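Uncharacterized protein (Plasmodium falciparum, PDB 1ZSO) is of unknown function but may bind zinc. Local coordinates at residues 127-133 and 146-152; 89-93 and 103-107; 36-41 and 107-113. One frame throughout, in Å; residues are numbered along the deposited sequence.

Contact 1: 127-133 and 146-152; sequences DTKGKLY and YNEEHEM
Y146 enters on an extended backbone (phi/psi -132/128) with its CA-to-CB bond away from 127-133. N147 (chi1 t) makes the central link: its ND2 donates to D127 OD2 at 2.9 Å (155°). D127 (chi1 p) also gathers its own turn, since OD2 accepts from Y133 OH at 2.5 Å and OD1 from K131 N at 3.1 Å. Two beta-hairpin tips from different sheets meet, 123-127/132-136 and 143-147/152-163, with nearest CA pairs K129-H150 (7.9 Å) and K131-N147 (8.1 Å). In 127-133 a type I turn runs D127-G130 (G130 N to D127 O 2.8 Å; G130 phi 86°), and D127 N reaches K131 O at 3.0 Å. E148 and E149 take alpha-region backbone angles in the loop, and N147 OD1 accepts from H150 N at 3.1 Å, an Asx motif. H150 (chi1 m, chi2 85°) offers its ring face to K129 CD, 3.6 Å from the centroid and 10° off the normal, a CH-pi contact. E151 (54/60) and M152 form a G1 bulge opposite N147, with N147 N to M152 O 2.6 Å and M152 N to N147 O 2.8 Å. Selenomethionine M152 (t, t, p) sets CE 3.3 Å from K129 CG and 3.6 Å from D127 CG.

Contact 2: 89-93 and 103-107; sequences NSCSY and DFASF
This buried contact packs a loop against a strand near the centre of the all-beta chain: 89-91, leading into short strand 92-94, meets strand 102-110 of the large antiparallel sheet at a classic beta bulge. The bulge is formed by F104 and A105, both facing V14 of strand 9-21; F104 has phi/psi -112/-41 and A105 returns to extended angles (-159/142). The nearest CA pair is C91 and F104, 4.9 Å. There C91 N donates to F104 O at 2.7 Å (146°), with C91 in a left-handed conformation (61/36). F104 (chi1 t, chi2 73°) lays its ring against C91: C91 CA stands 3.7 Å from the ring centroid, 15° off the normal, a CH-pi contact. C91 SG (chi1 m) is 4.9 Å from that centroid, obliquely placed, and 4.2 Å from A105 CB. C28 touches both C91 and F104, and W34 and F84 border C91 and A105. Beside them, a water lies 2.5 Å from S90 OG and accepts from S106 N at 2.9 Å.

Contact 3: 36-41 and 107-113; sequences FNIRDS and FECRGIE
Two backbone hydrogen bonds pair R39 with E113: R39 N to E113 O at 3.0 Å (150°) and E113 N to R39 O at 2.9 Å (178°). They define an antiparallel hydrogen-bonded pair, CA to CA 5.2 Å, followed by the non-hydrogen-bonded pair D40-I112. R39 and E113 project to one face of this sheet, D40 and I112 to the other. A weak bond, S41 N to G111 O at 3.3 Å, extends the ladder, and a water donates to G111 O (3.0 Å) and D40 OD1 (2.8 Å); D40 OD2 is hydrogen-bonded to S43 OG. I38 CA also makes a CA-H...O contact with E113 O at 3.3 Å. Beyond, I38 CB (chi1 p) is 4.0 Å from I112 CG2. F36 (chi1 m, chi2 -78°) directs its edge at the face of F107 (chi1 m, chi2 83°), a T-shaped pair with centroids 5.4 Å apart and planes at 81°. The chain passes from one sheet to the other at G111 (87/9), where a CB would jam against the R110 carbonyl: 107-110 ends strand 102-110, beside 9-21 and 80-85, whereas 112-113 starts strand 112-117 on the edge of a three-stranded sheet with 34-40 central.

Overall arrangement
Contacts 1 and 2 both join the six-stranded sheet to the four-stranded one, but at different depths. Contact 1 lies about 25 Å from the chain centre and is only partly buried; contact 2 lies about 8 Å from it and is buried. Their chemistry follows: side-chain polar bonding around one carboxylate in contact 1, a backbone bond with ring and thiol packing in contact 2. Contact 3, also buried, pairs two strands within the three-stranded sheet, while its aromatic pair reaches the six-stranded one. It shares F107 and strand 102-110 with contact 2, about 18 Å away between centres, whereas contact 1 lies on the opposite side of the chain's centre, about 39 Å away centre to centre.

Contact 1: 127-133 and 146-152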
ATOM      1  N   ASP B 127     -28.578  -0.634  16.125  1.00 36.95           N
ATOM      2  CA  ASP B 127     -29.149  -0.173  17.397  1.00 36.09           C
ATOM      3  C   ASP B 127     -30.008  -1.268  18.011  1.00 35.37           C
ATOM      4  O   ASP B 127     -30.194  -2.301  17.391  1.00 33.75           O
ATOM      5  CB  ASP B 127     -29.919   1.152  17.247  1.00 36.64           C
ATOM      6  CG  ASP B 127     -31.206   1.028  16.413  1.00 33.76           C
ATOM      7  OD1 ASP B 127     -31.846  -0.038  16.343  1.00 32.85           O
ATOM      8  OD2 ASP B 127     -31.597   2.050  15.833  1.00 33.05           O
ATOM      9  N   THR B 128     -30.508  -1.040  19.225  1.00 35.57           N
ATOM     10  CA  THR B 128     -31.179  -2.079  19.984  1.00 36.96           C
ATOM     11  C   THR B 128     -32.513  -2.501  19.340  1.00 37.25           C
ATOM     12  O   THR B 128     -33.027  -3.597  19.617  1.00 36.50           O
ATOM     13  CB  THR B 128     -31.415  -1.668  21.469  1.00 37.43           C
ATOM     14  OG1 THR B 128     -32.061  -0.391  21.528  1.00 36.47           O
ATOM     15  CG2 THR B 128     -30.081  -1.641  22.254  1.00 37.44           C
ATOM     16  N   LYS B 129     -33.041  -1.642  18.464  1.00 37.13           N
ATOM     17  CA  LYS B 129     -34.242  -1.947  17.687  1.00 37.59           C
ATOM     18  C   LYS B 129     -33.889  -2.550  16.329  1.00 37.27           C
ATOM     19  O   LYS B 129     -34.744  -2.674  15.457  1.00 36.49           O
ATOM     20  CB  LYS B 129     -35.065  -0.675  17.487  1.00 38.50           C
ATOM     21  CG  LYS B 129     -35.538  -0.030  18.789  1.00 39.23           C
ATOM     22  CD  LYS B 129     -36.667  -0.816  19.427  1.00 39.91           C
ATOM     23  CE  LYS B 129     -37.121  -0.181  20.737  1.00 40.38           C
ATOM     24  NZ  LYS B 129     -37.490  -1.223  21.747  1.00 38.56           N
ATOM     25  N   GLY B 130     -32.612  -2.880  16.142  1.00 37.21           N
ATOM     26  CA  GLY B 130     -32.180  -3.695  15.020  1.00 37.37           C
ATOM     27  C   GLY B 130     -31.877  -2.997  13.704  1.00 37.49           C
ATOM     28  O   GLY B 130     -31.559  -3.668  12.725  1.00 36.78           O
ATOM     29  N   LYS B 131     -31.951  -1.669  13.652  1.00 38.32           N
ATOM     30  CA  LYS B 131     -31.691  -0.981  12.388  1.00 38.90           C
ATOM     31  C   LYS B 131     -30.234  -0.579  12.307  1.00 38.84           C
ATOM     32  O   LYS B 131     -29.577  -0.342  13.326  1.00 39.15           O
ATOM     33  CB  LYS B 131     -32.632   0.207  12.174  1.00 39.67           C
ATOM     34  CG  LYS B 131     -32.120   1.534  12.590  1.00 42.15           C
ATOM     35  CD  LYS B 131     -31.779   2.379  11.397  1.00 45.65           C
ATOM     36  CE  LYS B 131     -32.889   3.374  11.065  1.00 48.39           C
ATOM     37  NZ  LYS B 131     -32.260   4.729  10.813  1.00 50.04           N
ATOM     38  N   LEU B 132     -29.732  -0.540  11.082  1.00 38.85           N
ATOM     39  CA  LEU B 132     -28.309  -0.454  10.833  1.00 39.22           C
ATOM     40  C   LEU B 132     -27.951   0.922  10.323  1.00 39.65           C
ATOM     41  O   LEU B 132     -28.700   1.528   9.560  1.00 40.42           O
ATOM     42  CB  LEU B 132     -27.910  -1.500   9.800  1.00 39.84           C
ATOM     43  CG  LEU B 132     -28.139  -2.958  10.213  1.00 38.80           C
ATOM     44  CD1 LEU B 132     -28.070  -3.838   9.012  1.00 39.55           C
ATOM     45  CD2 LEU B 132     -27.108  -3.383  11.213  1.00 40.13           C
ATOM     46  N   TYR B 133     -26.809   1.429  10.758  1.00 39.48           N
ATOM     47  CA  TYR B 133     -26.345   2.722  10.299  1.00 38.98           C
ATOM     48  C   TYR B 133     -24.997   2.491   9.658  1.00 39.72           C
ATOM     49  O   TYR B 133     -24.138   1.779  10.209  1.00 38.62           O
ATOM     50  CB  TYR B 133     -26.256   3.712  11.464  1.00 39.18           C
ATOM     51  CG  TYR B 133     -27.534   3.794  12.270  1.00 40.16           C
ATOM     52  CD1 TYR B 133     -27.921   2.758  13.116  1.00 39.90           C
ATOM     53  CD2 TYR B 133     -28.372   4.889  12.153  1.00 41.59           C
ATOM     54  CE1 TYR B 133     -29.093   2.825  13.839  1.00 39.91           C
ATOM     55  CE2 TYR B 133     -29.544   4.964  12.856  1.00 39.87           C
ATOM     56  CZ  TYR B 133     -29.896   3.936  13.705  1.00 41.04           C
ATOM     57  OH  TYR B 133     -31.066   4.052  14.407  1.00 38.00           O
ATOM     58  N   TYR B 146     -30.683   9.164  15.152  1.00 39.43           N
ATOM     59  CA  TYR B 146     -31.996   9.128  15.773  1.00 39.08           C
ATOM     60  C   TYR B 146     -32.764   8.060  15.045  1.00 39.68           C
ATOM     61  O   TYR B 146     -32.805   8.047  13.820  1.00 39.88           O
ATOM     62  CB  TYR B 146     -32.683  10.488  15.611  1.00 39.43           C
ATOM     63  CG  TYR B 146     -33.911  10.724  16.463  1.00 39.72           C
ATOM     64  CD1 TYR B 146     -35.153  10.827  15.882  1.00 40.62           C
ATOM     65  CD2 TYR B 146     -33.823  10.865  17.854  1.00 41.61           C
ATOM     66  CE1 TYR B 146     -36.307  11.052  16.655  1.00 42.41           C
ATOM     67  CE2 TYR B 146     -34.974  11.099  18.647  1.00 39.61           C
ATOM     68  CZ  TYR B 146     -36.211  11.194  18.036  1.00 40.55           C
ATOM     69  OH  TYR B 146     -37.374  11.415  18.770  1.00 38.41           O
ATOM     70  N   ASN B 147     -33.339   7.134  15.796  1.00 40.07           N
ATOM     71  CA  ASN B 147     -34.269   6.175  15.219  1.00 40.67           C
ATOM     72  C   ASN B 147     -35.654   6.825  15.152  1.00 41.46           C
ATOM     73  O   ASN B 147     -36.345   6.957  16.171  1.00 40.91           O
ATOM     74  CB  ASN B 147     -34.302   4.875  16.032  1.00 39.49           C
ATOM     75  CG  ASN B 147     -34.998   3.754  15.302  1.00 38.17           C
ATOM     76  OD1 ASN B 147     -36.098   3.919  14.762  1.00 36.24           O
ATOM     77  ND2 ASN B 147     -34.369   2.592  15.292  1.00 34.34           N
ATOM     78  N   GLU B 148     -36.039   7.243  13.944  1.00 42.83           N
ATOM     79  CA  GLU B 148     -37.325   7.892  13.727  1.00 43.74           C
ATOM     80  C   GLU B 148     -38.464   6.911  13.988  1.00 44.06           C
ATOM     81  O   GLU B 148     -39.529   7.303  14.472  1.00 43.99           O
ATOM     82  CB  GLU B 148     -37.451   8.396  12.284  1.00 44.51           C
ATOM     83  CG  GLU B 148     -36.296   9.244  11.754  1.00 49.04           C
ATOM     84  CD  GLU B 148     -36.366  10.721  12.138  1.00 52.99           C
ATOM     85  OE1 GLU B 148     -37.461  11.334  12.122  1.00 55.41           O
ATOM     86  OE2 GLU B 148     -35.289  11.275  12.434  1.00 58.96           O
ATOM     87  N   GLU B 149     -38.251   5.645  13.623  1.00 44.08           N
ATOM     88  CA  GLU B 149     -39.288   4.601  13.746  1.00 43.78           C
ATOM     89  C   GLU B 149     -39.773   4.470  15.187  1.00 43.50           C
ATOM     90  O   GLU B 149     -40.982   4.412  15.438  1.00 43.52           O
ATOM     91  CB  GLU B 149     -38.752   3.246  13.259  1.00 43.83           C
ATOM     92  CG  GLU B 149     -39.493   2.619  12.089  1.00 44.26           C
ATOM     93  CD  GLU B 149     -40.285   1.381  12.500  1.00 45.72           C
ATOM     94  OE1 GLU B 149     -40.276   1.038  13.698  1.00 46.61           O
ATOM     95  OE2 GLU B 149     -40.909   0.743  11.629  1.00 45.60           O
ATOM     96  N   HIS B 150     -38.829   4.430  16.127  1.00 42.95           N
ATOM     97  CA  HIS B 150     -39.154   4.290  17.540  1.00 42.81           C
ATOM     98  C   HIS B 150     -38.843   5.561  18.330  1.00 42.80           C
ATOM     99  O   HIS B 150     -38.886   5.542  19.554  1.00 43.17           O
ATOM    100  CB  HIS B 150     -38.392   3.109  18.163  1.00 43.04           C
ATOM    101  CG  HIS B 150     -38.617   1.791  17.477  1.00 44.13           C
ATOM    102  ND1 HIS B 150     -37.896   1.391  16.370  1.00 45.95           N
ATOM    103  CD2 HIS B 150     -39.450   0.763  17.771  1.00 43.88           C
ATOM    104  CE1 HIS B 150     -38.293   0.185  15.998  1.00 44.39           C
ATOM    105  NE2 HIS B 150     -39.233  -0.218  16.831  1.00 42.90           N
ATOM    106  N   GLU B 151     -38.518   6.653  17.640  1.00 42.75           N
ATOM    107  CA  GLU B 151     -38.195   7.936  18.294  1.00 42.46           C
ATOM    108  C   GLU B 151     -37.085   7.794  19.363  1.00 42.58           C
ATOM    109  O   GLU B 151     -37.273   8.122  20.542  1.00 40.92           O
ATOM    110  CB  GLU B 151     -39.478   8.585  18.854  1.00 41.95           C
ATOM    111  CG  GLU B 151     -40.208   9.409  17.771  1.00 42.35           C
ATOM    112  CD  GLU B 151     -41.718   9.496  17.938  1.00 42.37           C
ATOM    113  OE1 GLU B 151     -42.198   9.950  19.004  1.00 41.96           O
ATOM    114  OE2 GLU B 151     -42.428   9.144  16.966  1.00 41.64           O
HETATM  115  N   MSE B 152     -35.914   7.333  18.924  1.00 43.12           N
HETATM  116  CA  MSE B 152     -34.879   6.869  19.856  1.00 44.23           C
HETATM  117  C   MSE B 152     -33.504   7.377  19.486  1.00 41.63           C
HETATM  118  O   MSE B 152     -33.031   7.139  18.390  1.00 40.11           O
HETATM  119  CB  MSE B 152     -34.869   5.331  19.896  1.00 44.11           C
HETATM  120  CG  MSE B 152     -33.757   4.713  20.745  1.00 45.44           C
HETATM  121 SE   MSE B 152     -33.957   2.738  20.932  1.00 53.35          SE
HETATM  122  CE  MSE B 152     -33.042   2.129  19.286  1.00 52.85           C
TER

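Contact 2: 89-93 and 103-107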
ATOM      1  N   ASN B  89     -15.340 -13.153  16.213  1.00 38.59           N
ATOM      2  CA  ASN B  89     -15.863 -11.870  16.708  1.00 37.98           C
ATOM      3  C   ASN B  89     -14.781 -10.788  16.872  1.00 36.45           C
ATOM      4  O   ASN B  89     -14.815  -9.991  17.811  1.00 37.76           O
ATOM      5  CB  ASN B  89     -16.608 -12.049  18.014  1.00 38.39           C
ATOM      6  CG  ASN B  89     -17.425 -13.319  18.046  1.00 39.81           C
ATOM      7  OD1 ASN B  89     -18.472 -13.440  17.393  1.00 40.92           O
ATOM      8  ND2 ASN B  89     -16.970 -14.271  18.839  1.00 43.37           N
ATOM      9  N   SER B  90     -13.834 -10.757  15.945  1.00 33.28           N
ATOM     10  CA  SER B  90     -12.974  -9.619  15.793  1.00 31.56           C
ATOM     11  C   SER B  90     -13.870  -8.451  15.358  1.00 29.52           C
ATOM     12  O   SER B  90     -14.961  -8.647  14.826  1.00 27.81           O
ATOM     13  CB  SER B  90     -11.906  -9.941  14.727  1.00 32.21           C
ATOM     14  OG  SER B  90     -10.869  -8.948  14.630  1.00 37.55           O
ATOM     15  N   CYS B  91     -13.418  -7.239  15.617  1.00 28.33           N
ATOM     16  CA  CYS B  91     -14.005  -6.048  15.058  1.00 28.63           C
ATOM     17  C   CYS B  91     -15.450  -5.838  15.439  1.00 27.38           C
ATOM     18  O   CYS B  91     -16.206  -5.338  14.619  1.00 27.87           O
ATOM     19  CB  CYS B  91     -13.909  -6.071  13.534  1.00 29.15           C
ATOM     20  SG  CYS B  91     -12.240  -5.968  12.924  1.00 33.31           S
ATOM     21  N   SER B  92     -15.818  -6.196  16.666  1.00 26.45           N
ATOM     22  CA  SER B  92     -17.158  -5.997  17.188  1.00 26.39           C
ATOM     23  C   SER B  92     -17.064  -5.495  18.645  1.00 26.77           C
ATOM     24  O   SER B  92     -16.225  -5.948  19.398  1.00 26.02           O
ATOM     25  CB  SER B  92     -17.954  -7.323  17.122  1.00 27.37           C
ATOM     26  OG  SER B  92     -19.355  -7.101  17.234  1.00 22.25           O
ATOM     27  N   TYR B  93     -17.916  -4.539  19.014  1.00 28.13           N
ATOM     28  CA  TYR B  93     -18.042  -4.046  20.378  1.00 28.12           C
ATOM     29  C   TYR B  93     -19.527  -3.967  20.680  1.00 29.85           C
ATOM     30  O   TYR B  93     -20.316  -3.402  19.938  1.00 29.64           O
ATOM     31  CB  TYR B  93     -17.371  -2.680  20.461  1.00 29.12           C
ATOM     32  CG  TYR B  93     -17.149  -2.072  21.846  1.00 26.92           C
ATOM     33  CD1 TYR B  93     -16.086  -2.455  22.630  1.00 25.29           C
ATOM     34  CD2 TYR B  93     -17.974  -1.041  22.318  1.00 31.03           C
ATOM     35  CE1 TYR B  93     -15.862  -1.865  23.848  1.00 27.68           C
ATOM     36  CE2 TYR B  93     -17.772  -0.444  23.561  1.00 27.28           C
ATOM     37  CZ  TYR B  93     -16.724  -0.857  24.324  1.00 27.78           C
ATOM     38  OH  TYR B  93     -16.507  -0.266  25.564  1.00 27.22           O
ATOM     39  N   ASP B 103     -10.456  -5.824  23.275  1.00 32.99           N
ATOM     40  CA  ASP B 103      -9.710  -6.124  22.079  1.00 33.69           C
ATOM     41  C   ASP B 103     -10.621  -6.024  20.874  1.00 33.50           C
ATOM     42  O   ASP B 103     -11.703  -6.610  20.855  1.00 33.67           O
ATOM     43  CB  ASP B 103      -9.106  -7.526  22.177  1.00 34.29           C
ATOM     44  CG  ASP B 103      -7.930  -7.593  23.158  1.00 36.27           C
ATOM     45  OD1 ASP B 103      -7.534  -6.517  23.664  1.00 37.92           O
ATOM     46  OD2 ASP B 103      -7.395  -8.710  23.408  1.00 36.26           O
ATOM     47  N   PHE B 104     -10.177  -5.273  19.873  1.00 32.09           N
ATOM     48  CA  PHE B 104     -10.992  -5.003  18.713  1.00 31.94           C
ATOM     49  C   PHE B 104     -10.431  -5.677  17.472  1.00 31.19           C
ATOM     50  O   PHE B 104     -11.185  -6.185  16.651  1.00 30.94           O
ATOM     51  CB  PHE B 104     -11.096  -3.484  18.479  1.00 32.68           C
ATOM     52  CG  PHE B 104     -12.159  -3.102  17.488  1.00 31.42           C
ATOM     53  CD1 PHE B 104     -13.496  -3.187  17.825  1.00 31.67           C
ATOM     54  CD2 PHE B 104     -11.821  -2.706  16.198  1.00 34.38           C
ATOM     55  CE1 PHE B 104     -14.478  -2.889  16.906  1.00 32.23           C
ATOM     56  CE2 PHE B 104     -12.813  -2.394  15.279  1.00 34.10           C
ATOM     57  CZ  PHE B 104     -14.141  -2.505  15.628  1.00 30.99           C
ATOM     58  N   ALA B 105      -9.113  -5.649  17.311  1.00 30.64           N
ATOM     59  CA  ALA B 105      -8.473  -6.195  16.119  1.00 29.23           C
ATOM     60  C   ALA B 105      -7.018  -6.486  16.423  1.00 30.21           C
ATOM     61  O   ALA B 105      -6.363  -5.708  17.134  1.00 32.57           O
ATOM     62  CB  ALA B 105      -8.603  -5.238  14.964  1.00 29.25           C
ATOM     63  N   SER B 106      -6.490  -7.587  15.894  1.00 29.35           N
ATOM     64  CA  SER B 106      -5.071  -7.887  16.073  1.00 30.16           C
ATOM     65  C   SER B 106      -4.343  -7.870  14.724  1.00 29.08           C
ATOM     66  O   SER B 106      -4.950  -8.197  13.684  1.00 26.53           O
ATOM     67  CB  SER B 106      -4.889  -9.246  16.739  1.00 30.71           C
ATOM     68  OG  SER B 106      -5.953  -9.494  17.640  1.00 36.71           O
ATOM     69  N   PHE B 107      -3.051  -7.511  14.768  1.00 27.94           N
ATOM     70  CA  PHE B 107      -2.184  -7.495  13.580  1.00 28.11           C
ATOM     71  C   PHE B 107      -0.818  -8.118  13.840  1.00 29.56           C
ATOM     72  O   PHE B 107      -0.186  -7.835  14.855  1.00 30.29           O
ATOM     73  CB  PHE B 107      -1.957  -6.074  13.103  1.00 27.74           C
ATOM     74  CG  PHE B 107      -3.223  -5.289  12.915  1.00 29.59           C
ATOM     75  CD1 PHE B 107      -3.838  -4.671  13.995  1.00 25.16           C
ATOM     76  CD2 PHE B 107      -3.801  -5.166  11.668  1.00 28.92           C
ATOM     77  CE1 PHE B 107      -5.003  -3.990  13.837  1.00 24.58           C
ATOM     78  CE2 PHE B 107      -4.986  -4.478  11.520  1.00 27.57           C
ATOM     79  CZ  PHE B 107      -5.570  -3.882  12.596  1.00 26.35           C
TER
HETATM   80  O   HOH W   1      -8.473  -9.548  15.059  1.00 41.15           O

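Contact 3: 36-41 and 107-113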
ATOM      1  N   PHE B  36      -3.010   4.118  10.116  1.00 27.52           N
ATOM      2  CA  PHE B  36      -2.044   4.098  11.217  1.00 27.14           C
ATOM      3  C   PHE B  36      -0.952   5.061  10.911  1.00 27.10           C
ATOM      4  O   PHE B  36      -0.656   5.338   9.734  1.00 23.60           O
ATOM      5  CB  PHE B  36      -1.419   2.710  11.369  1.00 28.62           C
ATOM      6  CG  PHE B  36      -2.359   1.677  11.938  1.00 27.68           C
ATOM      7  CD1 PHE B  36      -2.612   1.640  13.284  1.00 29.71           C
ATOM      8  CD2 PHE B  36      -2.967   0.747  11.118  1.00 27.47           C
ATOM      9  CE1 PHE B  36      -3.499   0.692  13.823  1.00 32.84           C
ATOM     10  CE2 PHE B  36      -3.839  -0.193  11.632  1.00 27.97           C
ATOM     11  CZ  PHE B  36      -4.100  -0.224  12.993  1.00 31.01           C
ATOM     12  N   ASN B  37      -0.357   5.574  11.980  1.00 27.78           N
ATOM     13  CA  ASN B  37       0.998   6.007  11.905  1.00 28.73           C
ATOM     14  C   ASN B  37       1.913   4.869  12.368  1.00 29.67           C
ATOM     15  O   ASN B  37       1.711   4.257  13.422  1.00 29.16           O
ATOM     16  CB  ASN B  37       1.261   7.208  12.783  1.00 28.68           C
ATOM     17  CG  ASN B  37       0.503   8.449  12.380  1.00 29.69           C
ATOM     18  OD1 ASN B  37       0.063   8.640  11.246  1.00 23.50           O
ATOM     19  ND2 ASN B  37       0.398   9.353  13.343  1.00 30.54           N
ATOM     20  N   ILE B  38       2.938   4.609  11.565  1.00 30.23           N
ATOM     21  CA  ILE B  38       3.913   3.561  11.851  1.00 30.07           C
ATOM     22  C   ILE B  38       5.355   4.053  11.962  1.00 29.97           C
ATOM     23  O   ILE B  38       5.695   5.189  11.597  1.00 27.76           O
ATOM     24  CB  ILE B  38       3.850   2.478  10.781  1.00 29.83           C
ATOM     25  CG1 ILE B  38       4.303   3.064   9.439  1.00 30.16           C
ATOM     26  CG2 ILE B  38       2.391   1.895  10.743  1.00 30.48           C
ATOM     27  CD1 ILE B  38       4.711   2.025   8.380  1.00 32.30           C
ATOM     28  N   ARG B  39       6.188   3.159  12.473  1.00 31.37           N
ATOM     29  CA  ARG B  39       7.626   3.373  12.579  1.00 32.35           C
ATOM     30  C   ARG B  39       8.390   2.095  12.216  1.00 30.68           C
ATOM     31  O   ARG B  39       7.925   0.957  12.412  1.00 28.55           O
ATOM     32  CB  ARG B  39       7.991   3.807  13.994  1.00 34.05           C
ATOM     33  CG  ARG B  39       9.419   4.363  14.149  1.00 40.72           C
ATOM     34  CD  ARG B  39       9.804   4.212  15.585  1.00 48.74           C
ATOM     35  NE  ARG B  39      11.228   4.379  15.834  1.00 52.87           N
ATOM     36  CZ  ARG B  39      11.766   5.501  16.306  1.00 55.12           C
ATOM     37  NH1 ARG B  39      10.991   6.565  16.537  1.00 52.07           N
ATOM     38  NH2 ARG B  39      13.089   5.564  16.521  1.00 53.94           N
ATOM     39  N   ASP B  40       9.563   2.303  11.660  1.00 28.99           N
ATOM     40  CA  ASP B  40      10.488   1.222  11.407  1.00 29.38           C
ATOM     41  C   ASP B  40      10.944   0.646  12.755  1.00 29.91           C
ATOM     42  O   ASP B  40      11.361   1.373  13.658  1.00 30.69           O
ATOM     43  CB  ASP B  40      11.637   1.785  10.586  1.00 27.88           C
ATOM     44  CG  ASP B  40      12.625   0.753  10.147  1.00 27.64           C
ATOM     45  OD1 ASP B  40      12.506  -0.437  10.558  1.00 28.31           O
ATOM     46  OD2 ASP B  40      13.570   1.168   9.416  1.00 21.97           O
ATOM     47  N   SER B  41      10.810  -0.661  12.919  1.00 30.96           N
ATOM     48  CA  SER B  41      11.190  -1.312  14.158  1.00 31.33           C
ATOM     49  C   SER B  41      12.699  -1.375  14.304  1.00 30.34           C
ATOM     50  O   SER B  41      13.218  -1.622  15.419  1.00 30.51           O
ATOM     51  CB  SER B  41      10.605  -2.723  14.215  1.00 32.41           C
ATOM     52  OG  SER B  41      11.086  -3.517  13.156  1.00 37.67           O
ATOM     53  N   PHE B 107      -3.051  -7.511  14.768  1.00 27.94           N
ATOM     54  CA  PHE B 107      -2.184  -7.495  13.580  1.00 28.11           C
ATOM     55  C   PHE B 107      -0.818  -8.118  13.840  1.00 29.56           C
ATOM     56  O   PHE B 107      -0.186  -7.835  14.855  1.00 30.29           O
ATOM     57  CB  PHE B 107      -1.957  -6.074  13.103  1.00 27.74           C
ATOM     58  CG  PHE B 107      -3.223  -5.289  12.915  1.00 29.59           C
ATOM     59  CD1 PHE B 107      -3.838  -4.671  13.995  1.00 25.16           C
ATOM     60  CD2 PHE B 107      -3.801  -5.166  11.668  1.00 28.92           C
ATOM     61  CE1 PHE B 107      -5.003  -3.990  13.837  1.00 24.58           C
ATOM     62  CE2 PHE B 107      -4.986  -4.478  11.520  1.00 27.57           C
ATOM     63  CZ  PHE B 107      -5.570  -3.882  12.596  1.00 26.35           C
ATOM     64  N   GLU B 108      -0.357  -8.956  12.907  1.00 30.44           N
ATOM     65  CA  GLU B 108       1.047  -9.353  12.849  1.00 30.45           C
ATOM     66  C   GLU B 108       1.832  -8.330  12.085  1.00 28.91           C
ATOM     67  O   GLU B 108       1.583  -8.074  10.917  1.00 28.43           O
ATOM     68  CB  GLU B 108       1.254 -10.681  12.129  1.00 30.23           C
ATOM     69  CG  GLU B 108       0.839 -11.874  12.927  1.00 33.44           C
ATOM     70  CD  GLU B 108       0.994 -13.174  12.136  1.00 34.04           C
ATOM     71  OE1 GLU B 108       1.706 -13.167  11.092  1.00 36.50           O
ATOM     72  OE2 GLU B 108       0.400 -14.192  12.573  1.00 39.47           O
ATOM     73  N   CYS B 109       2.846  -7.821  12.750  1.00 28.56           N
ATOM     74  CA  CYS B 109       3.733  -6.847  12.206  1.00 28.45           C
ATOM     75  C   CYS B 109       5.155  -7.378  12.193  1.00 26.59           C
ATOM     76  O   CYS B 109       5.642  -7.808  13.201  1.00 25.62           O
ATOM     77  CB  CYS B 109       3.636  -5.616  13.084  1.00 29.39           C
ATOM     78  SG  CYS B 109       1.946  -5.042  13.270  1.00 34.02           S
ATOM     79  N   ARG B 110       5.808  -7.347  11.035  1.00 26.04           N
ATOM     80  CA  ARG B 110       7.197  -7.763  10.903  1.00 25.85           C
ATOM     81  C   ARG B 110       8.008  -6.593  10.327  1.00 24.80           C
ATOM     82  O   ARG B 110       7.867  -6.232   9.167  1.00 25.39           O
ATOM     83  CB  ARG B 110       7.312  -8.938   9.957  1.00 25.96           C
ATOM     84  CG  ARG B 110       7.028 -10.341  10.564  1.00 29.79           C
ATOM     85  CD  ARG B 110       7.564 -11.470   9.610  1.00 29.12           C
ATOM     86  NE  ARG B 110       7.355 -12.849  10.120  1.00 33.64           N
ATOM     87  CZ  ARG B 110       6.160 -13.450  10.227  1.00 32.98           C
ATOM     88  NH1 ARG B 110       5.036 -12.824   9.875  1.00 29.68           N
ATOM     89  NH2 ARG B 110       6.081 -14.685  10.699  1.00 32.79           N
ATOM     90  N   GLY B 111       8.835  -5.989  11.151  1.00 24.01           N
ATOM     91  CA  GLY B 111       9.625  -4.861  10.743  1.00 25.86           C
ATOM     92  C   GLY B 111       8.911  -3.532  10.904  1.00 26.32           C
ATOM     93  O   GLY B 111       9.420  -2.475  10.497  1.00 27.90           O
ATOM     94  N   ILE B 112       7.768  -3.558  11.547  1.00 26.28           N
ATOM     95  CA  ILE B 112       6.929  -2.356  11.634  1.00 28.61           C
ATOM     96  C   ILE B 112       6.317  -2.297  13.044  1.00 28.17           C
ATOM     97  O   ILE B 112       5.894  -3.328  13.551  1.00 27.90           O
ATOM     98  CB  ILE B 112       5.773  -2.390  10.622  1.00 27.58           C
ATOM     99  CG1 ILE B 112       6.246  -2.069   9.219  1.00 30.11           C
ATOM    100  CG2 ILE B 112       4.673  -1.386  10.994  1.00 28.32           C
ATOM    101  CD1 ILE B 112       5.241  -2.490   8.172  1.00 29.09           C
ATOM    102  N   GLU B 113       6.293  -1.108  13.634  1.00 29.23           N
ATOM    103  CA  GLU B 113       5.499  -0.779  14.860  1.00 31.87           C
ATOM    104  C   GLU B 113       4.310   0.133  14.587  1.00 30.85           C
ATOM    105  O   GLU B 113       4.478   1.217  14.042  1.00 30.17           O
ATOM    106  CB  GLU B 113       6.298   0.054  15.851  1.00 34.36           C
ATOM    107  CG  GLU B 113       6.922  -0.652  16.947  1.00 41.09           C
ATOM    108  CD  GLU B 113       8.366  -0.788  16.676  1.00 48.38           C
ATOM    109  OE1 GLU B 113       8.652  -1.435  15.648  1.00 54.31           O
ATOM    110  OE2 GLU B 113       9.188  -0.221  17.443  1.00 49.06           O
TER
HETATM  111  O   HOH W   2      12.194  -3.028   9.561  1.00 38.38           O